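Local atomic coordinates of Sca-family protein (Rickettsia rickettsii, PDB entry 4LQ8), a protein that probably acts in cell adhesion as a rickettsial surface cell antigen, of which this chain is the N-terminal head portion. Residues A68-I73 / Q322-D327; I73-K78 / D112-T117; I82-K87 / D129-K134; E99-E104 / P122-F127; S143-G148 / I295-E300. All blocks are in the same frame, centred on the assembly; numbering follows the deposited sequence.

Contact 1 (A68-I73 / Q322-D327)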
# COMPACT_ATOMS: atom_id res chain seq x y z
N ALA A 68 10.92 6.36 6.30
CA ALA A 68 10.28 5.60 7.38
C ALA A 68 9.38 4.49 6.84
O ALA A 68 9.41 3.37 7.35
CB ALA A 68 9.49 6.51 8.30
N VAL A 69 8.60 4.78 5.79
CA VAL A 69 7.72 3.78 5.18
C VAL A 69 8.56 2.66 4.50
O VAL A 69 8.20 1.49 4.59
CB VAL A 69 6.63 4.43 4.27
CG1 VAL A 69 5.86 3.39 3.44
CG2 VAL A 69 5.65 5.24 5.12
N ARG A 70 9.67 3.00 3.85
CA ARG A 70 10.57 1.98 3.25
C ARG A 70 11.17 1.10 4.34
O ARG A 70 11.18 -0.12 4.21
CB ARG A 70 11.70 2.65 2.45
CG ARG A 70 11.18 3.27 1.17
CD ARG A 70 12.20 4.19 0.55
NE ARG A 70 11.73 4.60 -0.77
CZ ARG A 70 12.28 5.55 -1.52
NH1 ARG A 70 13.36 6.20 -1.10
NH2 ARG A 70 11.75 5.86 -2.69
N GLU A 71 11.61 1.72 5.45
CA GLU A 71 12.25 1.01 6.57
C GLU A 71 11.31 0.16 7.40
O GLU A 71 11.77 -0.83 7.98
CB GLU A 71 12.96 1.99 7.50
CG GLU A 71 14.12 2.70 6.85
CD GLU A 71 14.88 3.63 7.79
OE1 GLU A 71 14.31 4.06 8.81
OE2 GLU A 71 16.06 3.92 7.49
N THR A 72 10.06 0.57 7.56
CA THR A 72 9.13 -0.13 8.45
C THR A 72 8.13 -1.00 7.72
O THR A 72 7.60 -1.94 8.32
CB THR A 72 8.39 0.86 9.39
OG1 THR A 72 7.44 1.59 8.62
CG2 THR A 72 9.32 1.81 10.08
N ILE A 73 7.83 -0.68 6.46
CA ILE A 73 6.85 -1.46 5.70
C ILE A 73 7.48 -2.19 4.50
O ILE A 73 7.44 -3.42 4.45
CB ILE A 73 5.61 -0.60 5.26
CG1 ILE A 73 4.89 0.10 6.48
CG2 ILE A 73 4.62 -1.41 4.39
CD1 ILE A 73 4.10 -0.88 7.52
N GLN A 322 12.20 5.67 -9.50
CA GLN A 322 13.18 4.83 -8.79
C GLN A 322 12.73 4.41 -7.39
O GLN A 322 13.56 4.27 -6.49
CB GLN A 322 14.57 5.52 -8.73
CG GLN A 322 15.12 6.01 -10.08
CD GLN A 322 15.11 4.95 -11.14
OE1 GLN A 322 14.33 5.01 -12.10
NE2 GLN A 322 15.94 3.92 -10.97
N GLY A 323 11.43 4.20 -7.22
CA GLY A 323 10.89 3.76 -5.94
C GLY A 323 11.24 2.31 -5.64
O GLY A 323 11.68 1.57 -6.52
N GLN A 324 11.03 1.90 -4.40
CA GLN A 324 11.36 0.55 -3.97
C GLN A 324 10.18 -0.41 -3.94
O GLN A 324 10.37 -1.61 -3.77
CB GLN A 324 12.02 0.62 -2.60
CG GLN A 324 13.36 1.35 -2.64
CD GLN A 324 13.93 1.48 -1.26
OE1 GLN A 324 13.48 0.86 -0.29
NE2 GLN A 324 14.90 2.35 -1.12
N SER A 325 8.95 0.12 -4.09
CA SER A 325 7.75 -0.71 -4.08
C SER A 325 7.82 -1.82 -5.10
O SER A 325 8.29 -1.61 -6.24
CB SER A 325 6.51 0.13 -4.37
OG SER A 325 6.19 0.89 -3.22
N VAL A 326 7.38 -3.01 -4.70
CA VAL A 326 7.28 -4.14 -5.60
C VAL A 326 5.79 -4.52 -5.64
O VAL A 326 5.07 -4.31 -4.65
CB VAL A 326 8.27 -5.29 -5.28
CG1 VAL A 326 9.69 -4.83 -5.53
CG2 VAL A 326 8.12 -5.75 -3.83
N ASP A 327 5.32 -5.00 -6.78
CA ASP A 327 3.90 -5.23 -7.04
C ASP A 327 3.21 -6.15 -5.99
O ASP A 327 2.25 -5.70 -5.33
CB ASP A 327 3.64 -5.69 -8.48
CG ASP A 327 2.18 -5.71 -8.81
OD1 ASP A 327 1.45 -6.50 -8.20
OD2 ASP A 327 1.75 -4.85 -9.59
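R70 lays its side chain, from CB to the guanidinium, across the amide of Q324, so that guanidinium and amide are stacked with planes 16° apart. The two chains cross at about a right angle, and the overlap is spread along the arginine. OE1 of Q324 sits 3.6 Å from CG of R70, while NE2 of Q324 lies over one face of the guanidinium, 3.9 Å from R70 NE. With CG turned anti to its own carbonyl carbon (chi1 -72°) and the chain extended from there to NE, R70 has the length to leave its helix and meet the loop. G323 has no side chain, so NH2 of R70 can come within 4.0 Å of its CA. Arginine and glutamine suit this place because flat groups can stack and still offer N-H groups at their edges. R70 NE uses this to form a salt bridge with E275 OE2, an oxygen that also accepts from the backbone N of Q324; E275 therefore ties both sides together. The contact lies near the surface, at the Schellman motif that ends helix 308-320, whose C-prime residue is Q322 at positive phi; Q324 follows directly after the motif.

Contact 2 (I73-K78 / D112-T117)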
# COMPACT_ATOMS: atom_id res chain seq x y z
N ILE A 73 7.83 -0.68 6.46
CA ILE A 73 6.85 -1.46 5.70
C ILE A 73 7.48 -2.19 4.50
O ILE A 73 7.44 -3.42 4.45
CB ILE A 73 5.61 -0.60 5.26
CG1 ILE A 73 4.89 0.10 6.48
CG2 ILE A 73 4.62 -1.41 4.39
CD1 ILE A 73 4.10 -0.88 7.52
N ILE A 74 7.97 -1.42 3.49
CA ILE A 74 8.42 -1.99 2.21
C ILE A 74 9.57 -3.00 2.37
O ILE A 74 9.45 -4.12 1.89
CB ILE A 74 8.71 -0.90 1.16
CG1 ILE A 74 7.42 -0.06 0.88
CG2 ILE A 74 9.30 -1.49 -0.15
CD1 ILE A 74 7.66 1.27 0.17
N GLN A 75 10.69 -2.59 2.98
CA GLN A 75 11.85 -3.47 3.18
C GLN A 75 11.51 -4.66 4.09
O GLN A 75 11.75 -5.78 3.65
CB GLN A 75 13.10 -2.69 3.66
CG GLN A 75 14.40 -3.52 3.61
CD GLN A 75 14.75 -3.93 2.21
OE1 GLN A 75 14.80 -3.11 1.28
NE2 GLN A 75 14.95 -5.22 2.02
N PRO A 76 10.86 -4.51 5.27
CA PRO A 76 10.53 -5.72 6.07
C PRO A 76 9.59 -6.71 5.38
O PRO A 76 9.72 -7.91 5.62
CB PRO A 76 9.89 -5.13 7.35
CG PRO A 76 10.44 -3.77 7.45
CD PRO A 76 10.50 -3.29 6.02
N GLN A 77 8.67 -6.23 4.53
CA GLN A 77 7.78 -7.13 3.79
C GLN A 77 8.62 -8.01 2.87
O GLN A 77 8.42 -9.23 2.83
CB GLN A 77 6.73 -6.37 2.98
CG GLN A 77 5.61 -5.79 3.82
CD GLN A 77 4.71 -4.91 2.99
OE1 GLN A 77 5.13 -4.29 1.99
NE2 GLN A 77 3.47 -4.83 3.39
N LYS A 78 9.57 -7.38 2.14
CA LYS A 78 10.54 -8.05 1.27
C LYS A 78 11.41 -9.01 2.07
O LYS A 78 11.64 -10.11 1.61
CB LYS A 78 11.46 -7.01 0.60
CG LYS A 78 10.78 -6.20 -0.49
CD LYS A 78 11.79 -5.25 -1.08
CE LYS A 78 11.19 -4.38 -2.15
NZ LYS A 78 12.17 -3.38 -2.63
N ASP A 112 22.41 -5.26 -3.54
CA ASP A 112 21.23 -4.43 -3.43
C ASP A 112 20.23 -5.05 -2.48
O ASP A 112 19.50 -5.97 -2.88
CB ASP A 112 20.64 -4.26 -4.84
CG ASP A 112 19.36 -3.45 -4.90
OD1 ASP A 112 19.08 -2.72 -3.92
OD2 ASP A 112 18.67 -3.51 -5.93
N LYS A 113 20.15 -4.52 -1.24
CA LYS A 113 19.22 -5.00 -0.21
C LYS A 113 17.73 -4.83 -0.62
O LYS A 113 16.88 -5.56 -0.12
CB LYS A 113 19.54 -4.36 1.17
CG LYS A 113 19.01 -2.94 1.38
CD LYS A 113 19.22 -2.50 2.82
CE LYS A 113 18.44 -1.26 3.16
NZ LYS A 113 18.75 -0.78 4.53
N THR A 114 17.43 -3.89 -1.54
CA THR A 114 16.08 -3.63 -2.05
C THR A 114 15.65 -4.72 -3.05
O THR A 114 14.48 -4.78 -3.42
CB THR A 114 15.94 -2.18 -2.63
OG1 THR A 114 16.47 -2.14 -3.97
CG2 THR A 114 16.60 -1.11 -1.75
N LEU A 115 16.61 -5.57 -3.51
CA LEU A 115 16.40 -6.70 -4.44
C LEU A 115 15.59 -6.35 -5.67
O LEU A 115 14.69 -7.09 -6.08
CB LEU A 115 15.80 -7.90 -3.69
CG LEU A 115 16.75 -8.58 -2.69
CD1 LEU A 115 15.97 -9.35 -1.67
CD2 LEU A 115 17.71 -9.51 -3.39
N SER A 116 15.90 -5.20 -6.26
CA SER A 116 15.20 -4.67 -7.43
C SER A 116 15.24 -5.68 -8.62
O SER A 116 14.19 -5.98 -9.21
CB SER A 116 15.79 -3.31 -7.81
OG SER A 116 15.10 -2.75 -8.91
N THR A 117 16.41 -6.26 -8.90
CA THR A 117 16.56 -7.25 -9.98
C THR A 117 15.78 -8.54 -9.66
O THR A 117 15.06 -9.03 -10.51
CB THR A 117 18.05 -7.48 -10.32
OG1 THR A 117 18.62 -6.22 -10.65
CG2 THR A 117 18.25 -8.45 -11.51
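The backbones come closest at Q75 and T114, whose CA atoms are 6.7 Å apart. Q75 lies on a helix that is kinked at P76, a proline with no N-H to give to the turn before. The facing segment folds into a type I beta turn from D112 to L115, closed by L115 N and D112 O at 3.0 Å. This turn presents the carbonyls of K113 and T114, and two long polar side chains take one each. Q75 NE2 donates to K113 O at 2.9 Å, from well above the carbonyl plane and with a bent N-H...O angle of 133°; the same nitrogen also bonds D79. K78 NZ donates to T114 O at 2.8 Å, in the carbonyl plane and on a lone pair. Its chain is fully extended beyond CG, which suits a lysine that must carry its ammonium group across from a buried position. Q75 instead bends at chi2 (63°), placing OE1 3.6 Å from T114 CA. D112 holds the turn in shape: its OD1 accepts from T114 N in an Asx turn and, at 2.7 Å, from T114 OG1. K78 NZ also reaches Q324 O in the loop after helix 308-320. The contact thus joins helix 64-90 to the link between helices 95-111 and 116-120, while I73, I74 and Q77 turn to strand 271-277 and helix 135-155.

Contact 3 (I82-K87 / D129-K134)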
# COMPACT_ATOMS: atom_id res chain seq x y z
N ILE A 82 11.58 -12.98 1.51
CA ILE A 82 12.83 -13.66 1.13
C ILE A 82 13.15 -14.81 2.09
O ILE A 82 13.51 -15.89 1.62
CB ILE A 82 14.00 -12.64 0.97
CG1 ILE A 82 13.77 -11.73 -0.29
CG2 ILE A 82 15.38 -13.32 0.97
CD1 ILE A 82 13.70 -12.43 -1.60
N GLU A 83 12.97 -14.59 3.41
CA GLU A 83 13.18 -15.61 4.44
C GLU A 83 12.30 -16.83 4.14
O GLU A 83 12.80 -17.95 4.19
CB GLU A 83 12.88 -15.07 5.84
CG GLU A 83 14.06 -14.34 6.44
CD GLU A 83 15.30 -15.19 6.59
OE1 GLU A 83 15.18 -16.33 7.11
OE2 GLU A 83 16.37 -14.78 6.09
N GLN A 84 11.01 -16.58 3.78
CA GLN A 84 10.07 -17.65 3.44
C GLN A 84 10.52 -18.38 2.18
O GLN A 84 10.47 -19.61 2.17
CB GLN A 84 8.62 -17.13 3.32
CG GLN A 84 7.60 -18.26 3.10
CD GLN A 84 7.49 -19.21 4.27
OE1 GLN A 84 7.14 -18.82 5.38
NE2 GLN A 84 7.79 -20.48 4.05
N ILE A 85 10.97 -17.65 1.13
CA ILE A 85 11.47 -18.25 -0.11
C ILE A 85 12.67 -19.16 0.23
O ILE A 85 12.70 -20.30 -0.21
CB ILE A 85 11.81 -17.20 -1.20
CG1 ILE A 85 10.54 -16.42 -1.65
CG2 ILE A 85 12.52 -17.88 -2.41
CD1 ILE A 85 10.77 -15.19 -2.57
N LEU A 86 13.62 -18.64 1.05
CA LEU A 86 14.80 -19.44 1.46
C LEU A 86 14.40 -20.70 2.19
O LEU A 86 15.02 -21.74 1.97
CB LEU A 86 15.82 -18.62 2.28
CG LEU A 86 16.53 -17.46 1.52
CD1 LEU A 86 17.40 -16.65 2.48
CD2 LEU A 86 17.38 -17.96 0.34
N LYS A 87 13.36 -20.64 3.05
CA LYS A 87 12.87 -21.83 3.75
C LYS A 87 12.24 -22.79 2.73
O LYS A 87 12.49 -23.99 2.80
CB LYS A 87 11.84 -21.47 4.84
CG LYS A 87 12.45 -20.84 6.09
CD LYS A 87 11.37 -20.52 7.11
CE LYS A 87 10.78 -19.14 6.93
NZ LYS A 87 9.76 -18.86 7.97
N ASP A 129 5.17 -16.29 -5.43
CA ASP A 129 3.77 -16.73 -5.29
C ASP A 129 3.60 -17.86 -4.32
O ASP A 129 2.65 -17.83 -3.55
CB ASP A 129 3.14 -17.07 -6.65
CG ASP A 129 2.86 -15.86 -7.52
OD1 ASP A 129 2.98 -14.72 -7.01
OD2 ASP A 129 2.56 -16.05 -8.71
N LYS A 130 4.49 -18.87 -4.35
CA LYS A 130 4.41 -20.01 -3.42
C LYS A 130 4.71 -19.59 -1.97
O LYS A 130 4.13 -20.16 -1.04
CB LYS A 130 5.32 -21.17 -3.86
CG LYS A 130 4.73 -22.00 -4.99
CD LYS A 130 5.73 -23.06 -5.47
CE LYS A 130 5.18 -23.91 -6.59
NZ LYS A 130 6.10 -25.03 -6.93
N ALA A 131 5.61 -18.61 -1.77
CA ALA A 131 5.94 -18.13 -0.43
C ALA A 131 4.78 -17.30 0.13
O ALA A 131 4.42 -17.47 1.29
CB ALA A 131 7.22 -17.31 -0.45
N LEU A 132 4.16 -16.45 -0.72
CA LEU A 132 3.04 -15.57 -0.36
C LEU A 132 1.76 -16.29 0.07
O LEU A 132 0.94 -15.70 0.76
CB LEU A 132 2.73 -14.57 -1.50
CG LEU A 132 3.68 -13.37 -1.66
CD1 LEU A 132 3.33 -12.57 -2.90
CD2 LEU A 132 3.71 -12.48 -0.41
N GLU A 133 1.59 -17.56 -0.31
CA GLU A 133 0.43 -18.36 0.09
C GLU A 133 0.66 -19.08 1.44
O GLU A 133 -0.23 -19.79 1.89
CB GLU A 133 0.01 -19.34 -1.04
CG GLU A 133 0.99 -20.48 -1.27
CD GLU A 133 0.81 -21.31 -2.53
OE1 GLU A 133 0.31 -20.78 -3.54
OE2 GLU A 133 1.24 -22.49 -2.51
N LYS A 134 1.83 -18.89 2.08
CA LYS A 134 2.09 -19.53 3.37
C LYS A 134 1.45 -18.70 4.49
O LYS A 134 1.78 -17.52 4.63
CB LYS A 134 3.60 -19.77 3.64
CG LYS A 134 4.36 -20.56 2.56
CD LYS A 134 4.12 -22.06 2.64
CE LYS A 134 5.07 -22.89 1.78
NZ LYS A 134 5.26 -22.31 0.41
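I85 and Q84 close over A131 in the apolar part of this contact. CB of A131 is 3.6 Å from I85 CG1 and 3.7 Å from Q84 CG, and the CA atoms of I85 and A131 are 5.5 Å apart. Alanine suits such a close approach: its methyl fills the gap between the two neighbouring side chains without forcing the backbones apart. Q84 points toward A131 and brings both CB and CG against its methyl; CG is anti to the backbone N (chi1 -175°), and the bend at chi2 then turns the amide to K134.

A second layer of van der Waals contact is made by otherwise polar chains. The amide end of Q84 crosses the lysine obliquely, with NE2 of Q84 3.7 Å from CG of K134, so the lysine methylenes serve as its packing surface.

The nitrogens of both polar ends share one carboxylate. D88, one turn on from Q84, takes Q84 NE2 on OD1 and K134 NZ, in a salt bridge, on OD2, holding both chains in place. K134 bends back on itself, and its NZ also donates to K130 O at 2.8 Å. I85 meets I105 and F118, and Q84 meets L137. Such close contact through an alanine is characteristic of tightly packed alpha-helices, here 64-90 and 125-132, with K134 at the N-cap position of helix 135-155 bringing in the link between helices.

Contact 4 (E99-E104 / P122-F127)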
# COMPACT_ATOMS: atom_id res chain seq x y z
N GLU A 99 19.82 -24.86 -4.70
CA GLU A 99 21.15 -24.27 -4.45
C GLU A 99 21.45 -23.10 -5.39
O GLU A 99 22.03 -22.11 -4.96
CB GLU A 99 22.25 -25.34 -4.49
CG GLU A 99 23.63 -24.88 -4.02
CD GLU A 99 23.77 -24.15 -2.68
OE1 GLU A 99 23.15 -24.58 -1.68
OE2 GLU A 99 24.53 -23.16 -2.64
N GLN A 100 21.05 -23.21 -6.66
CA GLN A 100 21.28 -22.12 -7.61
C GLN A 100 20.47 -20.87 -7.20
O GLN A 100 21.03 -19.77 -7.13
CB GLN A 100 20.93 -22.53 -9.05
CG GLN A 100 21.02 -21.36 -10.03
CD GLN A 100 21.00 -21.86 -11.44
OE1 GLN A 100 21.96 -22.47 -11.92
NE2 GLN A 100 19.88 -21.69 -12.10
N LYS A 101 19.18 -21.06 -6.89
CA LYS A 101 18.30 -19.99 -6.47
C LYS A 101 18.78 -19.32 -5.18
O LYS A 101 18.77 -18.09 -5.11
CB LYS A 101 16.83 -20.45 -6.37
CG LYS A 101 15.80 -19.31 -6.16
CD LYS A 101 15.80 -18.21 -7.26
CE LYS A 101 15.47 -18.74 -8.63
NZ LYS A 101 15.76 -17.74 -9.68
N ARG A 102 19.24 -20.13 -4.20
CA ARG A 102 19.77 -19.62 -2.93
C ARG A 102 20.97 -18.70 -3.17
O ARG A 102 21.01 -17.60 -2.61
CB ARG A 102 20.16 -20.77 -1.97
CG ARG A 102 20.60 -20.27 -0.61
CD ARG A 102 21.14 -21.34 0.34
NE ARG A 102 21.76 -20.70 1.51
CZ ARG A 102 21.10 -20.27 2.59
NH1 ARG A 102 19.79 -20.44 2.69
NH2 ARG A 102 21.76 -19.70 3.59
N LYS A 103 21.94 -19.15 -4.00
CA LYS A 103 23.15 -18.38 -4.33
C LYS A 103 22.76 -17.07 -5.03
O LYS A 103 23.32 -16.04 -4.67
CB LYS A 103 24.15 -19.20 -5.17
N GLU A 104 21.76 -17.10 -5.95
CA GLU A 104 21.27 -15.90 -6.65
C GLU A 104 20.72 -14.88 -5.65
O GLU A 104 21.02 -13.69 -5.77
CB GLU A 104 20.17 -16.23 -7.65
CG GLU A 104 20.66 -16.83 -8.96
CD GLU A 104 19.54 -17.31 -9.86
OE1 GLU A 104 18.39 -16.82 -9.72
OE2 GLU A 104 19.83 -18.17 -10.73
N PRO A 122 10.83 -12.15 -14.02
CA PRO A 122 9.66 -13.05 -14.08
C PRO A 122 9.94 -14.52 -13.72
O PRO A 122 9.01 -15.25 -13.35
CB PRO A 122 9.16 -12.90 -15.53
CG PRO A 122 10.32 -12.42 -16.30
CD PRO A 122 11.10 -11.54 -15.35
N ALA A 123 11.22 -14.95 -13.75
CA ALA A 123 11.59 -16.32 -13.34
C ALA A 123 11.43 -16.53 -11.82
O ALA A 123 11.35 -17.68 -11.39
CB ALA A 123 13.00 -16.67 -13.79
N ASN A 124 11.31 -15.44 -11.02
CA ASN A 124 11.11 -15.56 -9.56
C ASN A 124 9.67 -15.54 -9.12
O ASN A 124 9.40 -15.79 -7.94
CB ASN A 124 11.91 -14.51 -8.79
CG ASN A 124 13.38 -14.61 -9.02
OD1 ASN A 124 14.04 -13.62 -9.28
ND2 ASN A 124 13.90 -15.80 -8.92
N ARG A 125 8.74 -15.28 -10.04
CA ARG A 125 7.31 -15.18 -9.77
C ARG A 125 6.73 -16.41 -9.08
O ARG A 125 6.00 -16.25 -8.11
CB ARG A 125 6.52 -14.83 -11.05
CG ARG A 125 5.06 -14.40 -10.80
CD ARG A 125 4.27 -14.16 -12.09
NE ARG A 125 4.35 -12.77 -12.57
CZ ARG A 125 5.26 -12.30 -13.42
NH1 ARG A 125 6.21 -13.09 -13.89
NH2 ARG A 125 5.24 -11.03 -13.80
N GLU A 126 7.04 -17.62 -9.55
CA GLU A 126 6.53 -18.85 -8.92
C GLU A 126 7.05 -19.02 -7.49
O GLU A 126 6.28 -19.43 -6.62
CB GLU A 126 6.78 -20.10 -9.78
CG GLU A 126 8.25 -20.49 -9.95
CD GLU A 126 8.49 -21.82 -10.64
OE1 GLU A 126 9.12 -22.70 -10.02
OE2 GLU A 126 8.05 -21.98 -11.81
N PHE A 127 8.32 -18.67 -7.23
CA PHE A 127 8.92 -18.74 -5.88
C PHE A 127 8.24 -17.72 -4.97
O PHE A 127 7.89 -18.05 -3.83
CB PHE A 127 10.44 -18.50 -5.93
CG PHE A 127 11.19 -19.59 -6.65
CD1 PHE A 127 11.54 -20.77 -5.99
CD2 PHE A 127 11.56 -19.44 -7.98
CE1 PHE A 127 12.22 -21.80 -6.66
CE2 PHE A 127 12.25 -20.46 -8.65
CZ PHE A 127 12.58 -21.63 -7.98
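The F127 ring is covered on one face by K101, whose CG stands 4.3 Å from the ring centroid and just 6° off the ring normal, a CH-pi contact over the centre. On the opposite face E126 OE1 lies 4.0 Å above the ring plane, displaced toward the rim, and A123 O approaches the edge in plane. The lysine methylene suits the electron-rich face, and the carbonyl oxygen suits the rim, where the ring hydrogens are slightly positive; the E126 oxygen above the other face is not explained in this way.

K101 does not simply lie across the ring. Its CG is anti to the backbone N (chi1 -170°), and bends at chi2 and chi3 then carry the chain past the rim, where CE is 3.7 Å from F127 CE2. A long, flexible side chain suits this position because its carbons can pack on the phenyl group while the ammonium group travels on to polar company. That end forms a salt bridge within its own helix, K101 NZ to E104 OE1 at 2.8 Å, with the oxygen met on the syn side. The charge of this buried lysine is therefore probably balanced locally, by a residue three positions along. NZ also lies close to the side-chain amide of N124.

L89 of helix 64-90 touches both K101 and F127, and R102 touches L86 and L89 of that helix. The contact thus lies where helix 95-111, the turn leading into helix 125-132 with F127 beyond it, and the later part of helix 64-90 meet.

Contact 5 (S143-G148 / I295-E300)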
# COMPACT_ATOMS: atom_id res chain seq x y z
N SER A 143 1.69 -8.64 11.50
CA SER A 143 2.15 -8.00 12.72
C SER A 143 3.12 -6.86 12.42
O SER A 143 3.04 -5.85 13.09
CB SER A 143 2.73 -9.00 13.72
OG SER A 143 4.04 -9.37 13.33
N ILE A 144 3.98 -6.99 11.40
CA ILE A 144 4.90 -5.89 11.08
C ILE A 144 4.17 -4.74 10.40
O ILE A 144 4.59 -3.60 10.55
CB ILE A 144 6.20 -6.32 10.35
CG1 ILE A 144 5.96 -6.90 8.94
CG2 ILE A 144 6.96 -7.31 11.25
CD1 ILE A 144 6.13 -5.95 7.76
N GLU A 145 3.06 -5.03 9.69
CA GLU A 145 2.26 -3.98 9.04
C GLU A 145 1.53 -3.12 10.06
O GLU A 145 1.62 -1.89 9.96
CB GLU A 145 1.27 -4.58 8.02
CG GLU A 145 1.94 -4.93 6.70
CD GLU A 145 1.29 -6.07 5.95
OE1 GLU A 145 0.23 -6.57 6.40
OE2 GLU A 145 1.83 -6.47 4.90
N ILE A 146 0.84 -3.75 11.03
CA ILE A 146 0.10 -3.06 12.09
C ILE A 146 1.07 -2.20 12.93
O ILE A 146 0.82 -1.01 13.13
CB ILE A 146 -0.73 -4.07 12.93
CG1 ILE A 146 -1.93 -4.64 12.10
CG2 ILE A 146 -1.21 -3.45 14.28
CD1 ILE A 146 -2.51 -5.96 12.62
N ALA A 147 2.19 -2.81 13.38
CA ALA A 147 3.21 -2.12 14.18
C ALA A 147 3.92 -1.04 13.35
O ALA A 147 4.16 0.03 13.87
CB ALA A 147 4.22 -3.13 14.72
N GLY A 148 4.19 -1.34 12.08
CA GLY A 148 4.85 -0.44 11.15
C GLY A 148 4.07 0.84 10.92
O GLY A 148 4.63 1.93 11.07
N ILE A 295 -7.69 -7.01 1.17
CA ILE A 295 -6.75 -7.80 1.95
C ILE A 295 -7.54 -8.59 2.99
O ILE A 295 -8.60 -8.16 3.45
CB ILE A 295 -5.65 -6.93 2.66
CG1 ILE A 295 -6.28 -5.80 3.50
CG2 ILE A 295 -4.64 -6.34 1.65
CD1 ILE A 295 -5.73 -5.61 4.72
N GLU A 296 -6.97 -9.69 3.41
CA GLU A 296 -7.42 -10.49 4.53
C GLU A 296 -6.37 -10.11 5.57
O GLU A 296 -5.20 -10.07 5.23
CB GLU A 296 -7.36 -11.97 4.18
CG GLU A 296 -8.26 -12.79 5.08
CD GLU A 296 -8.26 -14.27 4.77
OE1 GLU A 296 -7.98 -14.65 3.60
OE2 GLU A 296 -8.57 -15.05 5.69
N HIS A 297 -6.78 -9.69 6.77
CA HIS A 297 -5.88 -9.21 7.82
C HIS A 297 -6.51 -9.55 9.15
O HIS A 297 -7.66 -9.16 9.41
CB HIS A 297 -5.69 -7.68 7.69
CG HIS A 297 -4.28 -7.23 7.95
ND1 HIS A 297 -3.82 -6.97 9.24
CD2 HIS A 297 -3.25 -7.07 7.08
CE1 HIS A 297 -2.55 -6.64 9.11
NE2 HIS A 297 -2.16 -6.67 7.83
N GLY A 298 -5.78 -10.30 9.97
CA GLY A 298 -6.28 -10.78 11.26
C GLY A 298 -7.56 -11.61 11.13
O GLY A 298 -8.45 -11.52 11.97
N GLY A 299 -7.67 -12.35 10.03
CA GLY A 299 -8.85 -13.16 9.74
C GLY A 299 -10.07 -12.40 9.23
O GLY A 299 -11.13 -13.00 9.04
N GLU A 300 -9.94 -11.07 8.97
CA GLU A 300 -11.05 -10.25 8.47
C GLU A 300 -10.70 -9.69 7.10
O GLU A 300 -9.53 -9.52 6.77
CB GLU A 300 -11.37 -9.09 9.43
CG GLU A 300 -11.87 -9.51 10.81
CD GLU A 300 -13.27 -10.09 10.85
OE1 GLU A 300 -14.24 -9.30 10.82
OE2 GLU A 300 -13.39 -11.34 10.90
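H297 gives its NE2 proton to OE1 of E145, a bond of 2.8 Å with an N-H...O angle of 158°. The oxygen lies almost in the ring plane and is approached nearly along its C-O axis, while carboxylate and imidazole planes are 34° apart. Beside this bond, I146 packs on the ring edge: its CD1 is 3.6 Å from H297 CE1 and its CG1 3.7 Å from the same atom. The I146 and H297 side chains run alongside each other, pointing opposite ways. Histidine suits the spot, since one small flat ring can offer an N-H to the acid and carbon edge to the isoleucine on the next helix position.

H297 ends strand 292-297 and begins a type I' turn to E300, the tight two-residue turn of a beta hairpin whose other arm is strand 300-304. H297 N to E300 O at 2.8 Å and E300 N to H297 O at 3.0 Å close it, and G298 and G299 occupy the two central positions at positive phi, which glycine tolerates readily.

Further out, E145 is extended beyond CG, and its second oxygen, OE2, accepts from Q77 NE2 and K280 N, fixing the rotation of the carboxylate. E142, one turn earlier on helix 135-155, takes G298 N on its OE1, and K138 NZ donates to E296 O. V257 and Y302 pack against H297.

Contacts 1, 2 and 3 follow one another along helix 64-90. Contact 1 is at the surface and stacks flat polar groups, contact 2 is partly buried and uses side-chain bonds to turn carbonyls, and contact 3 is buried and rests on van der Waals contact, with carbon parts of Q84 and K134 beside I85 and A131. Contacts 3 and 4 share helix 125-132 and touch through I85 and F127; in contact 4 burial is combined with a salt bridge. Contact 5, also buried, stands apart in joining a helix to a beta hairpin, about 27 Å from contact 4 between centres. I82 on L115 joins contacts 2 and 3, and I73, common to contacts 1 and 2, packs on G148.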